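Local structure of H127A/Y244A mutant of alginate lyase AlyC3 in complex with dimannuronate (Psychromonas sp., 7C8F) at residues 79-84 with 235-240; 96-101 with 204-209. The protein is an alginate lyase of the PL7 family, whose members cut the glycosidic bonds of alginate by beta-elimination. One frame throughout, in Å; residues are numbered along the deposited sequence. Where two conformers were deposited one is given.

The two contacts occupy the facing sheets of the beta-sandwich, or jelly roll, characteristic of PL7 alginate lyases, their centres about 13 Å apart. Contact 1 joins strands 77-82 and 235-240 in the curled sheet that carries the bound dimannuronate; contact 2 joins strands 93-103 and 203-210 in the seven-stranded sheet behind it. Along the chain the order is 79-84, 96-101, 204-209, 235-240, so both segments of contact 2 fall between those of contact 1 in the sequence. The ring of Phe238 bridges them: its CZ lies 3.7 Å from Leu97 N, and its CE1 is 3.9 Å from Val209 CG2. Sheet-to-sheet packing thus backs the glycan-binding side with a hydrophobic interior.

Contact 1 of 2, residues 79-84 with 235-240; sequences EVRVHK and LSYFKA
Arg81 lays its guanidinium flat on the ring of Tyr237, a stacked cation-pi pair with the planes 5° apart and the centres 3.5 Å apart. NH1 sits over the middle of the ring, while NH2 reaches over CG and CB at the root of the side chain. A chi2 of -86° turns Arg81 CD out of the extended line, and its CG and CD lie against CD2 and CE2 of the tyrosine. Arginine suits the place because its flat cation can cover an aromatic face and still donate: NH2 bonds Val82 O at 2.8 Å in the guanidinium plane, NH1 bonds Asn85, and NE bonds a malonate ion, probably from the crystallisation liquor. An alanine here would probably leave the Tyr237 face without its cationic cover and the ring freer to turn. Farther along, Lys239 NZ forms a salt bridge with Glu79 OE1 at 3.1 Å, on the syn side but 30° out of the carboxylate plane. An acid suits this spot, since OE1 also pairs with Arg77 of the glycan pocket.

Beneath these groups the antiparallel backbones set the register. Val80 N bonds Ala240 O at 2.8 Å, and Ala240 N returns to Val80 O at 3.0 Å. Val82 N bonds Phe238 O at 3.0 Å, but beyond it a water takes over, accepting from Phe238 N and donating to Val82 O and Lys84 O. Strand 77-82 lies between strands 27-31 and 235-240, and strand 119-129 flanks the latter. Apolar Val82 and Phe238, side by side (CG2 to CB 4.0 Å), suit the interior, packing with Ala240 on Tyr260 and Leu258 of strand 250-264 in the opposing sheet.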
loop_
_atom_site.group_PDB
_atom_site.type_symbol
_atom_site.label_atom_id
_atom_site.label_comp_id
_atom_site.label_asym_id
_atom_site.label_seq_id
_atom_site.Cartn_x
_atom_site.Cartn_y
_atom_site.Cartn_z
ATOM N N GLU B 79 25.312 0.434 -10.423
ATOM C CA GLU B 79 24.428 -0.717 -10.447
ATOM C C GLU B 79 23.734 -0.859 -11.786
ATOM O O GLU B 79 23.340 0.134 -12.406
ATOM C CB GLU B 79 23.315 -0.582 -9.391
ATOM C CG GLU B 79 23.815 -0.613 -7.953
ATOM C CD GLU B 79 22.784 -0.104 -6.969
ATOM O OE1 GLU B 79 22.156 0.952 -7.227
ATOM O OE2 GLU B 79 22.602 -0.772 -5.934
ATOM N N VAL B 80 23.567 -2.101 -12.217
ATOM C CA VAL B 80 22.623 -2.426 -13.279
ATOM C C VAL B 80 21.239 -2.550 -12.652
ATOM O O VAL B 80 21.063 -3.251 -11.645
ATOM C CB VAL B 80 23.038 -3.728 -13.982
ATOM C CG1 VAL B 80 21.892 -4.308 -14.775
ATOM C CG2 VAL B 80 24.247 -3.490 -14.897
ATOM N N ARG B 81 20.258 -1.861 -13.235
ATOM C CA ARG B 81 18.890 -1.787 -12.729
ATOM C C ARG B 81 17.999 -2.475 -13.753
ATOM O O ARG B 81 17.826 -1.967 -14.866
ATOM C CB ARG B 81 18.476 -0.330 -12.493
ATOM C CG ARG B 81 17.131 -0.122 -11.786
ATOM C CD ARG B 81 15.936 -0.125 -12.750
ATOM N NE ARG B 81 14.790 0.598 -12.176
ATOM C CZ ARG B 81 13.538 0.157 -12.120
ATOM N NH1 ARG B 81 12.588 0.936 -11.586
ATOM N NH2 ARG B 81 13.196 -1.023 -12.634
ATOM N N VAL B 82 17.485 -3.650 -13.405
ATOM C CA VAL B 82 16.619 -4.397 -14.312
ATOM C C VAL B 82 15.295 -3.655 -14.444
ATOM O O VAL B 82 14.680 -3.265 -13.449
ATOM C CB VAL B 82 16.437 -5.844 -13.817
ATOM C CG1 VAL B 82 15.572 -6.642 -14.779
ATOM C CG2 VAL B 82 17.806 -6.531 -13.629
ATOM N N HIS B 83 14.851 -3.445 -15.690
ATOM C CA HIS B 83 13.760 -2.503 -15.949
ATOM C C HIS B 83 12.399 -2.952 -15.432
ATOM O O HIS B 83 11.564 -2.099 -15.108
ATOM C CB HIS B 83 13.673 -2.217 -17.441
ATOM C CG HIS B 83 14.650 -1.185 -17.895
ATOM N ND1 HIS B 83 15.409 -1.321 -19.039
ATOM C CD2 HIS B 83 14.975 0.017 -17.362
ATOM C CE1 HIS B 83 16.154 -0.239 -19.195
ATOM N NE2 HIS B 83 15.908 0.588 -18.194
ATOM N N LYS B 84 12.133 -4.251 -15.385
ATOM C CA LYS B 84 10.794 -4.708 -15.016
ATOM C C LYS B 84 10.445 -4.310 -13.582
ATOM O O LYS B 84 11.153 -4.663 -12.634
ATOM C CB LYS B 84 10.726 -6.231 -15.157
ATOM C CG LYS B 84 9.379 -6.832 -14.752
ATOM C CD LYS B 84 8.297 -6.492 -15.764
ATOM C CE LYS B 84 6.947 -7.049 -15.324
ATOM N NZ LYS B 84 5.869 -6.748 -16.328
ATOM N N LEU B 235 5.144 -2.602 -6.494
ATOM C CA LEU B 235 5.917 -3.083 -7.633
ATOM C C LEU B 235 7.399 -2.963 -7.316
ATOM O O LEU B 235 7.850 -1.954 -6.762
ATOM C CB LEU B 235 5.592 -2.248 -8.873
ATOM C CG LEU B 235 4.129 -2.261 -9.325
ATOM C CD1 LEU B 235 3.967 -1.460 -10.616
ATOM C CD2 LEU B 235 3.625 -3.690 -9.522
ATOM N N SER B 236 8.159 -4.006 -7.653
ATOM C CA SER B 236 9.522 -4.153 -7.169
ATOM C C SER B 236 10.472 -4.439 -8.329
ATOM O O SER B 236 10.053 -4.788 -9.441
ATOM C CB SER B 236 9.575 -5.247 -6.099
ATOM O OG SER B 236 8.706 -4.896 -5.014
ATOM N N TYR B 237 11.770 -4.267 -8.076
ATOM C CA TYR B 237 12.741 -4.438 -9.150
ATOM C C TYR B 237 14.095 -4.823 -8.585
ATOM O O TYR B 237 14.397 -4.586 -7.408
ATOM C CB TYR B 237 12.872 -3.192 -10.034
ATOM C CG TYR B 237 13.313 -1.912 -9.342
ATOM C CD1 TYR B 237 12.386 -1.043 -8.770
ATOM C CD2 TYR B 237 14.656 -1.554 -9.308
ATOM C CE1 TYR B 237 12.799 0.143 -8.177
ATOM C CE2 TYR B 237 15.074 -0.372 -8.736
ATOM C CZ TYR B 237 14.142 0.475 -8.163
ATOM O OH TYR B 237 14.540 1.661 -7.568
ATOM N N PHE B 238 14.916 -5.420 -9.447
ATOM C CA PHE B 238 16.251 -5.882 -9.088
ATOM C C PHE B 238 17.326 -4.857 -9.438
ATOM O O PHE B 238 17.254 -4.181 -10.471
ATOM C CB PHE B 238 16.610 -7.147 -9.870
ATOM C CG PHE B 238 15.869 -8.382 -9.447
ATOM C CD1 PHE B 238 15.941 -8.853 -8.134
ATOM C CD2 PHE B 238 15.163 -9.126 -10.381
ATOM C CE1 PHE B 238 15.282 -10.016 -7.772
ATOM C CE2 PHE B 238 14.519 -10.293 -10.023
ATOM C CZ PHE B 238 14.571 -10.740 -8.716
ATOM N N LYS B 239 18.363 -4.800 -8.598
ATOM C CA LYS B 239 19.609 -4.122 -8.920
ATOM C C LYS B 239 20.777 -4.999 -8.505
ATOM O O LYS B 239 20.682 -5.785 -7.553
ATOM C CB LYS B 239 19.753 -2.777 -8.207
ATOM C CG LYS B 239 18.691 -1.778 -8.634
ATOM C CD LYS B 239 19.018 -0.350 -8.232
ATOM C CE LYS B 239 18.795 -0.127 -6.747
ATOM N NZ LYS B 239 19.138 1.289 -6.409
ATOM N N ALA B 240 21.892 -4.829 -9.202
ATOM C CA ALA B 240 23.120 -5.549 -8.912
ATOM C C ALA B 240 24.303 -4.656 -9.241
ATOM O O ALA B 240 24.290 -3.960 -10.259
ATOM C CB ALA B 240 23.209 -6.853 -9.718
HETATM O O HOH W 1 13.672 -5.628 -12.087
#

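Contact 2 of 2, residues 96-101 with 204-209; sequences TLSAEV and AFDITV
Leu97 and Ile207 form one hydrogen-bonded antiparallel pair, Ala99 and Phe205 the next, and the strand segments run at 167° with axes 4.6 Å apart. Ile207 N reaches Leu97 O at 2.9 Å in an almost straight bond (174°). Ala99 N and Phe205 O, at 2.8 Å, are matched by an equally short return bond. Between these pairs CA-H...O contacts fill in, such as Ser98 CA to Phe205 O at 3.4 Å.

Side chains alternate strictly. On the partly exposed face, two of the three non-hydrogen-bonded pairs bond across the strands through their side chains. Thr96 OG1 and Thr208 OG1 share a hydrogen bond of 3.1 Å. Ser98, its OG set beside its own backbone N, can donate its hydroxyl to Asp206 OD1 on the neighbouring strand at 3.0 Å, on the anti side and 22° out of the carboxylate plane. A water lies 2.8 Å from that same OD1 and close to Ala99 O. The third pair only packs: Ala204 is small enough for the Glu100 chain to pass beside it (CB to CG 4.0 Å), the glutamate ending on Asn256.

The other face is apolar: Leu97, Ala99, Phe205 and Ile207 point into the sandwich, where Phe205 makes edge-to-face contacts with Phe122 and Phe158. Leucine, phenylalanine and isoleucine there pack on Leu123 of strand 119-129, and strand 250-264 flanks strand 93-103 in the same sheet, with strand 213-218 beyond 203-210.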
loop_
_atom_site.group_PDB
_atom_site.type_symbol
_atom_site.label_atom_id
_atom_site.label_comp_id
_atom_site.label_asym_id
_atom_site.label_seq_id
_atom_site.Cartn_x
_atom_site.Cartn_y
_atom_site.Cartn_z
ATOM N N THR B 96 13.567 -13.971 -11.079
ATOM C CA THR B 96 14.788 -14.513 -10.496
ATOM C C THR B 96 16.010 -13.736 -10.957
ATOM O O THR B 96 16.192 -13.492 -12.151
ATOM C CB THR B 96 14.971 -16.002 -10.819
ATOM O OG1 THR B 96 13.857 -16.742 -10.301
ATOM C CG2 THR B 96 16.257 -16.523 -10.174
ATOM N N LEU B 97 16.850 -13.358 -10.003
ATOM C CA LEU B 97 18.143 -12.757 -10.266
ATOM C C LEU B 97 19.179 -13.750 -9.760
ATOM O O LEU B 97 19.133 -14.161 -8.596
ATOM C CB LEU B 97 18.279 -11.430 -9.522
ATOM C CG LEU B 97 19.515 -10.610 -9.868
ATOM C CD1 LEU B 97 19.338 -9.993 -11.275
ATOM C CD2 LEU B 97 19.769 -9.540 -8.791
ATOM N N SER B 98 20.074 -14.137 -10.632
ATOM C CA SER B 98 21.115 -15.083 -10.301
ATOM C C SER B 98 22.470 -14.480 -10.510
ATOM O O SER B 98 22.742 -13.975 -11.543
ATOM C CB SER B 98 21.007 -16.327 -11.171
ATOM O OG SER B 98 19.771 -16.928 -11.072
ATOM N N ALA B 99 23.311 -14.586 -9.499
ATOM C CA ALA B 99 24.627 -14.057 -9.571
ATOM C C ALA B 99 25.679 -14.944 -8.923
ATOM O O ALA B 99 25.380 -15.738 -8.124
ATOM C CB ALA B 99 24.642 -12.702 -8.888
ATOM N N GLU B 100 26.917 -14.751 -9.341
ATOM C CA GLU B 100 28.082 -15.360 -8.708
ATOM C C GLU B 100 28.996 -14.173 -8.482
ATOM O O GLU B 100 29.364 -13.528 -9.386
ATOM C CB GLU B 100 28.738 -16.448 -9.508
ATOM C CG GLU B 100 27.875 -17.661 -9.632
ATOM C CD GLU B 100 28.439 -18.729 -10.533
ATOM O OE1 GLU B 100 29.493 -18.479 -11.122
ATOM O OE2 GLU B 100 27.802 -19.772 -10.622
ATOM N N VAL B 101 29.307 -13.875 -7.239
ATOM C CA VAL B 101 30.031 -12.705 -6.866
ATOM C C VAL B 101 31.191 -12.911 -5.905
ATOM O O VAL B 101 31.134 -13.723 -5.041
ATOM C CB VAL B 101 29.061 -11.779 -6.092
ATOM C CG1 VAL B 101 29.671 -10.424 -5.854
ATOM C CG2 VAL B 101 27.748 -11.645 -6.804
ATOM N N ALA B 204 27.657 -17.996 -5.064
ATOM C CA ALA B 204 26.451 -17.949 -5.884
ATOM C C ALA B 204 25.265 -17.486 -5.052
ATOM O O ALA B 204 25.029 -17.988 -3.946
ATOM C CB ALA B 204 26.148 -19.329 -6.467
ATOM N N PHE B 205 24.495 -16.550 -5.602
ATOM C CA PHE B 205 23.252 -16.094 -4.995
ATOM C C PHE B 205 22.131 -16.203 -6.017
ATOM O O PHE B 205 22.276 -15.726 -7.148
ATOM C CB PHE B 205 23.358 -14.630 -4.554
ATOM C CG PHE B 205 24.421 -14.383 -3.525
ATOM C CD1 PHE B 205 25.722 -14.109 -3.922
ATOM C CD2 PHE B 205 24.126 -14.422 -2.165
ATOM C CE1 PHE B 205 26.721 -13.881 -2.998
ATOM C CE2 PHE B 205 25.130 -14.200 -1.232
ATOM C CZ PHE B 205 26.428 -13.926 -1.655
ATOM N N ASP B 206 21.014 -16.809 -5.622
ATOM C CA ASP B 206 19.821 -16.865 -6.463
ATOM C C ASP B 206 18.662 -16.299 -5.665
ATOM O O ASP B 206 18.326 -16.826 -4.597
ATOM C CB ASP B 206 19.520 -18.295 -6.923
ATOM C CG ASP B 206 20.669 -18.913 -7.698
ATOM O OD1 ASP B 206 21.015 -18.375 -8.768
ATOM O OD2 ASP B 206 21.217 -19.939 -7.241
ATOM N N ILE B 207 18.075 -15.216 -6.165
ATOM C CA ILE B 207 16.994 -14.507 -5.494
ATOM C C ILE B 207 15.744 -14.669 -6.337
ATOM O O ILE B 207 15.718 -14.244 -7.500
ATOM C CB ILE B 207 17.317 -13.016 -5.323
ATOM C CG1 ILE B 207 18.622 -12.818 -4.549
ATOM C CG2 ILE B 207 16.120 -12.303 -4.662
ATOM C CD1 ILE B 207 19.143 -11.402 -4.600
ATOM N N THR B 208 14.696 -15.257 -5.763
ATOM C CA THR B 208 13.421 -15.392 -6.460
ATOM C C THR B 208 12.345 -14.629 -5.700
ATOM O O THR B 208 12.142 -14.854 -4.502
ATOM C CB THR B 208 13.004 -16.856 -6.615
ATOM O OG1 THR B 208 14.037 -17.556 -7.313
ATOM C CG2 THR B 208 11.697 -16.959 -7.429
ATOM N N VAL B 209 11.640 -13.750 -6.405
ATOM C CA VAL B 209 10.567 -12.950 -5.834
ATOM C C VAL B 209 9.287 -13.273 -6.589
ATOM O O VAL B 209 9.276 -13.291 -7.822
ATOM C CB VAL B 209 10.893 -11.449 -5.944
ATOM C CG1 VAL B 209 9.871 -10.624 -5.171
ATOM C CG2 VAL B 209 12.312 -11.165 -5.448
HETATM O O HOH W 2 23.747 -18.010 -9.028
#